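Local structure of haloalkane dehalogenase (Mycobacterium rhodesiae, 4MJ3) at residues A[54-59]-A[172-177]; A[178-181]-A[187-190]; A[198-203]-A[207-212]; A[276-279]-A[285-288]; A[280-283]-A[289-292]. The protein probably hydrolyses carbon–halogen bonds in haloalkanes, releasing halide and the corresponding alcohol, as in other alpha/beta-hydrolase-fold haloalkane dehalogenases. One frame throughout, in Å; residues are numbered along the deposited sequence.

Interaction 1 alone bridges the catalytic core and the cap: it sets the loop after strand 48-52 against the start of helix 176-182. Interactions 2 and 3 are both made within the cap. Interaction 2 shares helix 176-182 with interaction 1, while residues of interaction 3 touch Glu55 and Phe174. Interactions 4 and 5 follow one another along the histidine loop and helix 282-300, their centres about 5 Å apart. Interactions 1, 3 and 5 are buried and lack hydrogen bonds between their segments; the last two are apolar, whereas the first also sets a carboxylate oxygen near a ring. The partly buried interactions 2 and 4 each add one nearly straight hydrogen bond from a backbone N-H to a side-chain oxygen.

Interaction 1. Residues A[54-59]-A[172-177]; sequences GEPSWS and PLFPAG
Phe174 meets Glu55 and Pro56 where the cap of this alpha/beta hydrolase closes on its core. Residues 54-59 form the loop that follows strand 48-52; segment 172-177 leads into helix 176-182, with Pro175 at its N-cap position. From CB, which points toward the loop, the Phe174 side chain runs with CG trans to the backbone N (chi1 -171°), carrying the far end of the ring to Glu55 and Pro56. CE1 comes first, 3.7 Å from Pro56 CB, which lies in the ring plane at its edge. CZ, one atom further, is 3.6 Å from Glu55 OE2; the carboxylate and ring planes stand 50° apart, and OE2 approaches the ring obliquely. The Glu55 side chain arrives from the opposite direction and also touches Ala209 and Phe212. The Glu55–Pro56 peptide is cis. Backbone N of Glu55 hydrogen-bonds Asp123 OD1, consistent with the oxyanion-hole role of this loop in related enzymes. No hydrogen bond joins the two segments, and Ile179 of helix 176-182 touches both Pro56 and Phe174. At the helix start, Ala176 CB rests 3.8 Å from Pro56 O and 4.2 Å from Pro56 CG.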
loop_
_atom_site.group_PDB
_atom_site.type_symbol
_atom_site.label_atom_id
_atom_site.label_comp_id
_atom_site.label_asym_id
_atom_site.label_seq_id
_atom_site.Cartn_x
_atom_site.Cartn_y
_atom_site.Cartn_z
ATOM N N GLY A 54 2.678 -0.073 -1.291
ATOM C CA GLY A 54 3.695 -0.336 -0.301
ATOM C C GLY A 54 5.101 -0.078 -0.800
ATOM O O GLY A 54 5.364 0.848 -1.563
ATOM N N GLU A 55 6.002 -0.927 -0.338
ATOM C CA GLU A 55 7.426 -0.804 -0.584
ATOM C C GLU A 55 7.815 -1.421 -1.933
ATOM O O GLU A 55 7.328 -2.497 -2.287
ATOM C CB GLU A 55 8.126 -1.575 0.566
ATOM C CG GLU A 55 9.592 -1.913 0.360
ATOM C CD GLU A 55 10.554 -0.755 0.571
ATOM O OE1 GLU A 55 10.102 0.395 0.628
ATOM O OE2 GLU A 55 11.776 -1.032 0.717
ATOM N N PRO A 56 8.732 -0.782 -2.690
ATOM C CA PRO A 56 9.203 0.599 -2.685
ATOM C C PRO A 56 8.490 1.291 -3.852
ATOM O O PRO A 56 9.122 1.853 -4.738
ATOM C CB PRO A 56 10.675 0.454 -3.022
ATOM C CG PRO A 56 10.724 -0.739 -3.932
ATOM C CD PRO A 56 9.459 -1.563 -3.713
ATOM N N SER A 57 7.173 1.187 -3.876
ATOM C CA SER A 57 6.386 1.672 -5.021
ATOM C C SER A 57 5.756 3.022 -4.692
ATOM O O SER A 57 6.218 3.733 -3.787
ATOM C CB SER A 57 5.349 0.622 -5.400
ATOM O OG SER A 57 4.387 0.455 -4.382
ATOM N N TRP A 58 4.787 3.431 -5.510
ATOM C CA TRP A 58 3.950 4.583 -5.206
ATOM C C TRP A 58 2.657 4.442 -5.986
ATOM O O TRP A 58 2.405 3.366 -6.552
ATOM C CB TRP A 58 4.671 5.909 -5.470
ATOM C CG TRP A 58 5.156 6.221 -6.861
ATOM C CD1 TRP A 58 6.206 5.643 -7.520
ATOM C CD2 TRP A 58 4.678 7.276 -7.726
ATOM N NE1 TRP A 58 6.379 6.257 -8.760
ATOM C CE2 TRP A 58 5.452 7.246 -8.897
ATOM C CE3 TRP A 58 3.672 8.252 -7.610
ATOM C CZ2 TRP A 58 5.262 8.156 -9.940
ATOM C CZ3 TRP A 58 3.463 9.133 -8.659
ATOM C CH2 TRP A 58 4.267 9.098 -9.787
ATOM N N SER A 59 1.827 5.489 -6.005
ATOM C CA SER A 59 0.488 5.399 -6.618
ATOM C C SER A 59 0.492 5.073 -8.115
ATOM O O SER A 59 -0.500 4.585 -8.651
ATOM C CB SER A 59 -0.301 6.671 -6.345
ATOM O OG SER A 59 -0.586 6.755 -4.948
ATOM N N PRO A 172 24.157 -2.333 -2.839
ATOM C CA PRO A 172 24.864 -1.043 -2.736
ATOM C C PRO A 172 24.025 0.129 -3.189
ATOM O O PRO A 172 23.990 1.142 -2.513
ATOM C CB PRO A 172 26.074 -1.228 -3.653
ATOM C CG PRO A 172 26.351 -2.701 -3.602
ATOM C CD PRO A 172 24.993 -3.352 -3.513
ATOM N N LEU A 173 23.355 -0.015 -4.335
ATOM C CA LEU A 173 22.466 1.008 -4.871
ATOM C C LEU A 173 21.048 0.436 -4.909
ATOM O O LEU A 173 20.843 -0.665 -5.409
ATOM C CB LEU A 173 22.889 1.408 -6.271
ATOM C CG LEU A 173 24.273 2.067 -6.385
ATOM C CD1 LEU A 173 24.516 2.477 -7.826
ATOM C CD2 LEU A 173 24.399 3.277 -5.462
ATOM N N PHE A 174 20.092 1.159 -4.340
ATOM C CA PHE A 174 18.734 0.653 -4.192
ATOM C C PHE A 174 17.933 1.001 -5.435
ATOM O O PHE A 174 17.670 2.189 -5.666
ATOM C CB PHE A 174 18.108 1.289 -2.958
ATOM C CG PHE A 174 16.788 0.695 -2.554
ATOM C CD1 PHE A 174 15.608 1.147 -3.121
ATOM C CD2 PHE A 174 16.721 -0.285 -1.579
ATOM C CE1 PHE A 174 14.381 0.621 -2.732
ATOM C CE2 PHE A 174 15.503 -0.797 -1.166
ATOM C CZ PHE A 174 14.328 -0.346 -1.737
ATOM N N PRO A 175 17.579 -0.001 -6.280
ATOM C CA PRO A 175 16.947 0.292 -7.584
ATOM C C PRO A 175 15.449 0.008 -7.521
ATOM O O PRO A 175 15.016 -1.137 -7.709
ATOM C CB PRO A 175 17.659 -0.696 -8.518
ATOM C CG PRO A 175 17.958 -1.880 -7.630
ATOM C CD PRO A 175 17.875 -1.441 -6.192
ATOM N N ALA A 176 14.671 1.022 -7.155
ATOM C CA ALA A 176 13.254 0.774 -6.837
ATOM C C ALA A 176 12.519 0.127 -8.017
ATOM O O ALA A 176 11.755 -0.817 -7.844
ATOM C CB ALA A 176 12.564 2.066 -6.405
ATOM N N GLY A 177 12.747 0.631 -9.215
ATOM C CA GLY A 177 12.090 0.107 -10.402
ATOM C C GLY A 177 12.444 -1.343 -10.692
ATOM O O GLY A 177 11.572 -2.170 -10.959
#

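Interaction 2. Residues A[178-181]-A[187-190]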
loop_
_atom_site.group_PDB
_atom_site.type_symbol
_atom_site.label_atom_id
_atom_site.label_comp_id
_atom_site.label_asym_id
_atom_site.label_seq_id
_atom_site.Cartn_x
_atom_site.Cartn_y
_atom_site.Cartn_z
ATOM N N GLN A 178 13.724 -1.676 -10.592
ATOM C CA GLN A 178 14.117 -3.066 -10.782
ATOM C C GLN A 178 13.606 -3.979 -9.666
ATOM O O GLN A 178 13.399 -5.182 -9.894
ATOM C CB GLN A 178 15.623 -3.214 -10.982
ATOM C CG GLN A 178 16.091 -2.828 -12.377
ATOM C CD GLN A 178 15.631 -3.785 -13.477
ATOM O OE1 GLN A 178 15.109 -4.875 -13.209
ATOM N NE2 GLN A 178 15.824 -3.378 -14.737
ATOM N N ILE A 179 13.399 -3.433 -8.459
ATOM C CA ILE A 179 12.785 -4.221 -7.383
ATOM C C ILE A 179 11.358 -4.558 -7.749
ATOM O O ILE A 179 10.907 -5.692 -7.551
ATOM C CB ILE A 179 12.887 -3.499 -6.017
ATOM C CG1 ILE A 179 14.323 -3.533 -5.521
ATOM C CG2 ILE A 179 11.928 -4.099 -4.977
ATOM C CD1 ILE A 179 14.625 -2.502 -4.441
ATOM N N VAL A 180 10.610 -3.583 -8.272
ATOM C CA VAL A 180 9.234 -3.849 -8.681
ATOM C C VAL A 180 9.214 -4.864 -9.818
ATOM O O VAL A 180 8.431 -5.812 -9.798
ATOM C CB VAL A 180 8.479 -2.556 -9.088
ATOM C CG1 VAL A 180 7.059 -2.870 -9.542
ATOM C CG2 VAL A 180 8.417 -1.584 -7.912
ATOM N N ASN A 181 10.099 -4.698 -10.798
ATOM C CA ASN A 181 10.256 -5.711 -11.845
ATOM C C ASN A 181 10.569 -7.097 -11.288
ATOM O O ASN A 181 10.031 -8.116 -11.753
ATOM C CB ASN A 181 11.338 -5.299 -12.837
ATOM C CG ASN A 181 11.415 -6.222 -14.035
ATOM O OD1 ASN A 181 10.403 -6.534 -14.664
ATOM N ND2 ASN A 181 12.610 -6.687 -14.340
ATOM N N THR A 187 7.548 -8.463 -17.818
ATOM C CA THR A 187 8.766 -7.674 -17.943
ATOM C C THR A 187 8.386 -6.208 -18.033
ATOM O O THR A 187 7.754 -5.783 -19.004
ATOM C CB THR A 187 9.589 -8.079 -19.177
ATOM O OG1 THR A 187 9.960 -9.447 -19.080
ATOM C CG2 THR A 187 10.852 -7.225 -19.272
ATOM N N LEU A 188 8.748 -5.423 -17.022
ATOM C CA LEU A 188 8.398 -4.009 -17.011
ATOM C C LEU A 188 9.258 -3.300 -18.045
ATOM O O LEU A 188 10.436 -3.595 -18.201
ATOM C CB LEU A 188 8.568 -3.377 -15.626
ATOM C CG LEU A 188 7.885 -4.085 -14.450
ATOM C CD1 LEU A 188 7.965 -3.207 -13.202
ATOM C CD2 LEU A 188 6.444 -4.463 -14.718
ATOM N N SER A 189 8.681 -2.317 -18.713
ATOM C CA SER A 189 9.411 -1.571 -19.715
ATOM C C SER A 189 10.424 -0.659 -19.048
ATOM O O SER A 189 10.296 -0.327 -17.859
ATOM C CB SER A 189 8.424 -0.730 -20.550
ATOM O OG SER A 189 7.864 0.303 -19.745
ATOM N N ALA A 190 11.384 -0.186 -19.837
ATOM C CA ALA A 190 12.345 0.772 -19.356
ATOM C C ALA A 190 11.653 2.039 -18.791
ATOM O O ALA A 190 12.062 2.570 -17.766
ATOM C CB ALA A 190 13.315 1.147 -20.453
#
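Thr187 begins the contact modestly: its CA lies 3.8 Å from Asn181 OD1, while its CB points away from the helix. Leu188 does most of the work. Its backbone N donates to Asn181 OD1 at 3.1 Å in an almost straight bond (177°), reaching the oxygen from above the carbonyl plane, 42° out of it. The leucine side chain then runs back past the asparagine, so that CG sits 3.5 Å from the same OD1. Further out, CD1 of Leu188 presses on the helix backbone, 3.5 Å from Asn181 N, and meets CG1 of Val180 at 3.8 Å, the two side chains crossing at about a right angle. Asn181 is steadied from its other end, where ND2 donates to Gln178 OE1 (3.3 Å), one helical turn earlier; one amide thereby ties the helix both to itself and to the returning loop. Ser189 turns away and takes the N-cap position of the next helix, its OG hydrogen-bonded to Thr192 OG1, and Ala190 opens that helix. The contact thus closes the link between cap helices 176-182 and 190-197: Val180 also touches Tyr196 of the latter, and Ile179 packs on Trp164 and Phe167 of helix 159-170.

Interaction 3. Residues A[198-203]-A[207-212]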
loop_
_atom_site.group_PDB
_atom_site.type_symbol
_atom_site.label_atom_id
_atom_site.label_comp_id
_atom_site.label_asym_id
_atom_site.label_seq_id
_atom_site.Cartn_x
_atom_site.Cartn_y
_atom_site.Cartn_z
ATOM N N ALA A 198 11.697 7.541 -10.425
ATOM C CA ALA A 198 11.469 8.996 -10.466
ATOM C C ALA A 198 11.472 9.655 -9.076
ATOM O O ALA A 198 12.074 10.709 -8.913
ATOM C CB ALA A 198 10.183 9.318 -11.222
ATOM N N PRO A 199 10.844 9.018 -8.059
ATOM C CA PRO A 199 10.888 9.635 -6.729
ATOM C C PRO A 199 12.269 9.786 -6.096
ATOM O O PRO A 199 12.412 10.541 -5.127
ATOM C CB PRO A 199 10.047 8.669 -5.878
ATOM C CG PRO A 199 9.142 8.003 -6.858
ATOM C CD PRO A 199 10.027 7.784 -8.054
ATOM N N PHE A 200 13.260 9.057 -6.597
ATOM C CA PHE A 200 14.537 8.877 -5.889
ATOM C C PHE A 200 15.761 9.299 -6.750
ATOM O O PHE A 200 16.491 8.450 -7.262
ATOM C CB PHE A 200 14.686 7.401 -5.494
ATOM C CG PHE A 200 13.541 6.861 -4.680
ATOM C CD1 PHE A 200 13.165 7.462 -3.477
ATOM C CD2 PHE A 200 12.822 5.766 -5.128
ATOM C CE1 PHE A 200 12.098 6.991 -2.751
ATOM C CE2 PHE A 200 11.760 5.269 -4.387
ATOM C CZ PHE A 200 11.410 5.868 -3.185
ATOM N N PRO A 201 15.968 10.612 -6.938
ATOM C CA PRO A 201 17.115 11.068 -7.742
ATOM C C PRO A 201 18.449 10.529 -7.246
ATOM O O PRO A 201 19.360 10.318 -8.045
ATOM C CB PRO A 201 17.075 12.597 -7.601
ATOM C CG PRO A 201 15.677 12.925 -7.218
ATOM C CD PRO A 201 15.077 11.716 -6.561
ATOM N N ASP A 202 18.565 10.297 -5.947
ATOM C CA ASP A 202 19.730 9.654 -5.387
ATOM C C ASP A 202 19.398 9.057 -4.024
ATOM O O ASP A 202 18.261 9.139 -3.574
ATOM C CB ASP A 202 20.918 10.646 -5.313
ATOM C CG ASP A 202 20.639 11.829 -4.420
ATOM O OD1 ASP A 202 20.088 11.652 -3.329
ATOM O OD2 ASP A 202 20.992 12.960 -4.802
ATOM N N ALA A 203 20.398 8.481 -3.371
ATOM C CA ALA A 203 20.193 7.744 -2.129
ATOM C C ALA A 203 19.669 8.596 -0.985
ATOM O O ALA A 203 19.035 8.067 -0.081
ATOM C CB ALA A 203 21.477 7.039 -1.713
ATOM N N ALA A 207 15.673 7.024 2.355
ATOM C CA ALA A 207 15.691 6.564 3.730
ATOM C C ALA A 207 14.448 5.751 4.076
ATOM O O ALA A 207 14.550 4.761 4.799
ATOM C CB ALA A 207 15.869 7.732 4.696
ATOM N N GLY A 208 13.289 6.176 3.572
ATOM C CA GLY A 208 12.027 5.468 3.826
ATOM C C GLY A 208 12.028 4.111 3.140
ATOM O O GLY A 208 11.607 3.111 3.710
ATOM N N ALA A 209 12.525 4.092 1.903
ATOM C CA ALA A 209 12.642 2.840 1.140
ATOM C C ALA A 209 13.637 1.841 1.787
ATOM O O ALA A 209 13.387 0.643 1.799
ATOM C CB ALA A 209 13.025 3.141 -0.314
ATOM N N ARG A 210 14.750 2.335 2.325
ATOM C CA ARG A 210 15.697 1.452 3.017
ATOM C C ARG A 210 15.163 0.947 4.356
ATOM O O ARG A 210 15.445 -0.168 4.741
ATOM C CB ARG A 210 17.016 2.180 3.259
ATOM C CG ARG A 210 17.828 2.364 2.001
ATOM C CD ARG A 210 18.519 1.084 1.563
ATOM N NE ARG A 210 19.538 1.382 0.555
ATOM C CZ ARG A 210 20.400 0.511 0.039
ATOM N NH1 ARG A 210 20.392 -0.769 0.394
ATOM N NH2 ARG A 210 21.299 0.934 -0.832
ATOM N N GLN A 211 14.411 1.781 5.059
ATOM C CA GLN A 211 13.972 1.435 6.405
ATOM C C GLN A 211 12.779 0.469 6.401
ATOM O O GLN A 211 12.649 -0.327 7.342
ATOM C CB GLN A 211 13.685 2.685 7.247
ATOM C CG GLN A 211 13.427 2.428 8.744
ATOM C CD GLN A 211 14.600 1.794 9.487
ATOM O OE1 GLN A 211 15.688 1.586 8.946
ATOM N NE2 GLN A 211 14.360 1.452 10.741
ATOM N N PHE A 212 11.918 0.523 5.389
ATOM C CA PHE A 212 10.667 -0.241 5.460
ATOM C C PHE A 212 10.826 -1.709 5.825
ATOM O O PHE A 212 10.134 -2.208 6.712
ATOM C CB PHE A 212 9.826 -0.161 4.174
ATOM C CG PHE A 212 8.516 0.579 4.344
ATOM C CD1 PHE A 212 7.814 0.533 5.545
ATOM C CD2 PHE A 212 7.959 1.254 3.276
ATOM C CE1 PHE A 212 6.622 1.204 5.689
ATOM C CE2 PHE A 212 6.786 1.954 3.421
ATOM C CZ PHE A 212 6.090 1.901 4.621
#
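Between Phe200 and Ala209 the backbones stay well apart, 9.5 Å from CA to CA, and they draw closer only at Ala203 and Ala207, whose CA atoms are 7.5 Å apart. Even there Ala203 O and Ala207 N, at 4.3 Å, are not hydrogen-bonded. Side chains therefore have to span the gap. The CB of Phe200 points toward the helix, and the far end of the ring brings CZ to 4.3 Å from Ala209 CB, the methyl approaching obliquely. CG is trans to the carbonyl carbon (chi1 -55°), and with chi2 at -57° one ring face is turned to Pro199, whose CB lies 3.9 Å above the ring plane, over its centre. Lys89 and Gln206 touch the same side chain. The contact is light, with just 81 Å² buried between the segments, yet Ala209 has other company, for Phe174 and Glu55 pack on it too. The short helix is held as well by Arg210, whose NH1 and NH2 hydrogen-bond the backbone oxygens of Ser168 and Val171. Next along the chain, Phe212 stacks with the rings of Trp124 and His101. Such a loop and short helix, lying over the core near the active site, belong to the cap of haloalkane dehalogenases.

Interaction 4. Residues A[276-279]-A[285-288]; sequences AGAG and DKGR
Ala278 and Gly279 pack on Asp285 in the first turn of helix 282-300, the last helix of this alpha/beta hydrolase fold; they lie on the loop that carries the probable catalytic histidine. This is the tight part of the contact. Gly279 N donates to Asp285 OD2 at 2.8 Å in a nearly straight bond (172°), directed at the anti lone pair, the one facing away from the other carboxylate oxygen. The carboxylate has further partners beyond the loop: Leu185 N also donates to OD2, and Ser186 OG hydrogen-bonds OD1. One aspartate thus ties the histidine loop, the helix and the cap loop around Ser184 together, and these bonds fix its rotation. Beneath them the Ala278 and Asp285 CB atoms lie 3.7 Å apart.

On the looser side, toward Ala276 and solvent, no hydrogen bond joins the segments. Here the aliphatic part of Lys286 lies along the loop. Its chain bends at chi2 (-69°), which lays the methylenes over two backbone carbonyls. Gly277, with positive phi, turns the backbone at this point, and its N hydrogen-bonds Asp248 OD2. Lys286 CG is 3.8 Å from the Ala278 methyl and 3.5 Å from Ala276 O, while CE comes to 3.5 Å from Gly277 O.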
loop_
_atom_site.group_PDB
_atom_site.type_symbol
_atom_site.label_atom_id
_atom_site.label_comp_id
_atom_site.label_asym_id
_atom_site.label_seq_id
_atom_site.Cartn_x
_atom_site.Cartn_y
_atom_site.Cartn_z
ATOM N N ALA A 276 -4.808 -14.987 -11.056
ATOM C CA ALA A 276 -3.911 -15.906 -11.745
ATOM C C ALA A 276 -2.870 -15.166 -12.566
ATOM O O ALA A 276 -3.157 -14.134 -13.149
ATOM C CB ALA A 276 -4.707 -16.840 -12.660
ATOM N N GLY A 277 -1.666 -15.723 -12.612
ATOM C CA GLY A 277 -0.595 -15.198 -13.459
ATOM C C GLY A 277 -0.067 -13.855 -13.004
ATOM O O GLY A 277 0.259 -13.004 -13.826
ATOM N N ALA A 278 0.071 -13.676 -11.688
ATOM C CA ALA A 278 0.585 -12.428 -11.159
ATOM C C ALA A 278 1.515 -12.658 -9.981
ATOM O O ALA A 278 1.270 -13.525 -9.147
ATOM C CB ALA A 278 -0.559 -11.495 -10.772
ATOM N N GLY A 279 2.557 -11.849 -9.930
ATOM C CA GLY A 279 3.527 -11.903 -8.841
ATOM C C GLY A 279 3.131 -11.019 -7.681
ATOM O O GLY A 279 1.974 -10.611 -7.532
ATOM N N ASP A 285 0.950 -6.853 -13.144
ATOM C CA ASP A 285 0.713 -8.010 -13.984
ATOM C C ASP A 285 -0.733 -8.159 -14.419
ATOM O O ASP A 285 -1.003 -8.537 -15.550
ATOM C CB ASP A 285 1.140 -9.284 -13.226
ATOM C CG ASP A 285 2.654 -9.378 -13.033
ATOM O OD1 ASP A 285 3.410 -8.765 -13.816
ATOM O OD2 ASP A 285 3.098 -10.094 -12.095
ATOM N N LYS A 286 -1.661 -7.895 -13.494
ATOM C CA LYS A 286 -3.082 -8.185 -13.698
ATOM C C LYS A 286 -3.954 -7.104 -13.035
ATOM O O LYS A 286 -4.957 -7.400 -12.384
ATOM C CB LYS A 286 -3.418 -9.571 -13.117
ATOM C CG LYS A 286 -2.705 -10.756 -13.779
ATOM C CD LYS A 286 -3.209 -10.999 -15.199
ATOM C CE LYS A 286 -2.391 -12.074 -15.901
ATOM N NZ LYS A 286 -3.004 -12.397 -17.208
ATOM N N GLY A 287 -3.597 -5.846 -13.260
ATOM C CA GLY A 287 -4.296 -4.721 -12.655
ATOM C C GLY A 287 -5.763 -4.627 -13.052
ATOM O O GLY A 287 -6.640 -4.437 -12.202
ATOM N N ARG A 288 -6.040 -4.782 -14.340
ATOM C CA ARG A 288 -7.427 -4.784 -14.781
ATOM C C ARG A 288 -8.244 -5.883 -14.110
ATOM O O ARG A 288 -9.373 -5.654 -13.680
ATOM C CB ARG A 288 -7.528 -4.930 -16.288
ATOM C CG ARG A 288 -8.970 -4.900 -16.747
#

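Interaction 5. Residues A[280-283]-A[289-292]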
loop_
_atom_site.group_PDB
_atom_site.type_symbol
_atom_site.label_atom_id
_atom_site.label_comp_id
_atom_site.label_asym_id
_atom_site.label_seq_id
_atom_site.Cartn_x
_atom_site.Cartn_y
_atom_site.Cartn_z
ATOM N N HIS A 280 4.110 -10.699 -6.841
ATOM C CA HIS A 280 3.880 -9.838 -5.697
ATOM C C HIS A 280 3.194 -8.516 -6.049
ATOM O O HIS A 280 2.204 -8.133 -5.432
ATOM C CB HIS A 280 5.212 -9.553 -5.019
ATOM C CG HIS A 280 5.090 -8.706 -3.805
ATOM N ND1 HIS A 280 4.457 -9.133 -2.660
ATOM C CD2 HIS A 280 5.525 -7.446 -3.548
ATOM C CE1 HIS A 280 4.495 -8.171 -1.756
ATOM N NE2 HIS A 280 5.121 -7.133 -2.277
ATOM N N PHE A 281 3.722 -7.826 -7.059
ATOM C CA PHE A 281 3.165 -6.562 -7.529
ATOM C C PHE A 281 2.077 -6.863 -8.542
ATOM O O PHE A 281 2.198 -6.590 -9.739
ATOM C CB PHE A 281 4.258 -5.660 -8.102
ATOM C CG PHE A 281 5.264 -5.244 -7.085
ATOM C CD1 PHE A 281 4.971 -4.229 -6.179
ATOM C CD2 PHE A 281 6.470 -5.878 -6.991
ATOM C CE1 PHE A 281 5.871 -3.838 -5.209
ATOM C CE2 PHE A 281 7.391 -5.510 -6.018
ATOM C CZ PHE A 281 7.100 -4.471 -5.139
ATOM N N LEU A 282 0.990 -7.444 -8.033
ATOM C CA LEU A 282 -0.034 -7.998 -8.909
ATOM C C LEU A 282 -0.745 -6.917 -9.740
ATOM O O LEU A 282 -1.324 -7.223 -10.778
ATOM C CB LEU A 282 -1.044 -8.830 -8.119
ATOM C CG LEU A 282 -2.147 -8.146 -7.311
ATOM C CD1 LEU A 282 -3.100 -9.224 -6.794
ATOM C CD2 LEU A 282 -1.586 -7.354 -6.132
ATOM N N GLN A 283 -0.686 -5.675 -9.275
ATOM C CA GLN A 283 -1.292 -4.553 -9.989
ATOM C C GLN A 283 -0.573 -4.276 -11.309
ATOM O O GLN A 283 -1.172 -3.710 -12.222
ATOM C CB GLN A 283 -1.303 -3.279 -9.133
ATOM C CG GLN A 283 -1.815 -3.469 -7.708
ATOM C CD GLN A 283 -0.703 -3.680 -6.700
ATOM O OE1 GLN A 283 0.270 -4.395 -6.969
ATOM N NE2 GLN A 283 -0.843 -3.072 -5.523
ATOM N N GLU A 289 -7.666 -7.074 -14.026
ATOM C CA GLU A 289 -8.369 -8.216 -13.425
ATOM C C GLU A 289 -8.662 -7.957 -11.942
ATOM O O GLU A 289 -9.752 -8.233 -11.456
ATOM C CB GLU A 289 -7.547 -9.491 -13.612
ATOM C CG GLU A 289 -7.482 -9.996 -15.056
ATOM C CD GLU A 289 -6.473 -9.285 -15.968
ATOM O OE1 GLU A 289 -5.755 -8.342 -15.560
ATOM O OE2 GLU A 289 -6.385 -9.708 -17.130
ATOM N N LEU A 290 -7.697 -7.412 -11.222
ATOM C CA LEU A 290 -7.901 -7.097 -9.811
ATOM C C LEU A 290 -8.965 -6.002 -9.662
ATOM O O LEU A 290 -9.849 -6.117 -8.821
ATOM C CB LEU A 290 -6.595 -6.703 -9.111
ATOM C CG LEU A 290 -6.723 -6.350 -7.621
ATOM C CD1 LEU A 290 -7.307 -7.494 -6.813
ATOM C CD2 LEU A 290 -5.368 -5.933 -7.066
ATOM N N ALA A 291 -8.921 -4.984 -10.520
ATOM C CA ALA A 291 -9.916 -3.915 -10.470
ATOM C C ALA A 291 -11.320 -4.447 -10.762
ATOM O O ALA A 291 -12.267 -4.056 -10.088
ATOM C CB ALA A 291 -9.566 -2.791 -11.424
ATOM N N GLU A 292 -11.443 -5.351 -11.725
ATOM C CA GLU A 292 -12.729 -5.991 -12.015
ATOM C C GLU A 292 -13.249 -6.783 -10.803
ATOM O O GLU A 292 -14.441 -6.722 -10.494
ATOM C CB GLU A 292 -12.656 -6.887 -13.260
ATOM C CG GLU A 292 -12.492 -6.120 -14.593
ATOM C CD GLU A 292 -13.727 -5.334 -15.023
ATOM O OE1 GLU A 292 -14.737 -5.330 -14.282
ATOM O OE2 GLU A 292 -13.701 -4.711 -16.116
#
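Leu282 and Leu290, eight residues apart, touch along one flank of the final helix, 282-300. The contact between the segments is wholly apolar. Leu290 CD2 lies over the flat side of the Leu282 isopropyl group, 3.9 Å from CG and about as far from both methyls (CD1 4.0 Å, CD2 4.1 Å), with the two side chains crossing at about a right angle. Leu282 holds CG between its backbone N and carbonyl carbon (chi1 78°), a crowded position that carries CG toward the later turns of the helix. Gln283 adds a lighter touch, its CG 4.4 Å from the same methyl. Polar bonds run to other parts of the chain. Gln283 NE2 makes weak hydrogen bonds to Tyr62 OH and Gln122 OE1. His280 NE2 bonds Asp123 OD2 and ND1 bonds Asp250 OD2, a pattern consistent with the Asp-His-Asp triad of haloalkane dehalogenases. Aromatic groups also meet within segment 280-283: His280 CD2 lies 3.6 Å above the Phe281 ring plane, over its centre. Phe281 itself is the centre of an inverse gamma turn, closed by a weak bond from Leu282 N to His280 O. Further along, Leu290 touches Met65 while Ala291 and Glu292 lie on Val68, setting helix 282-300 beside helix 66-71, the first helix after strand 48-52.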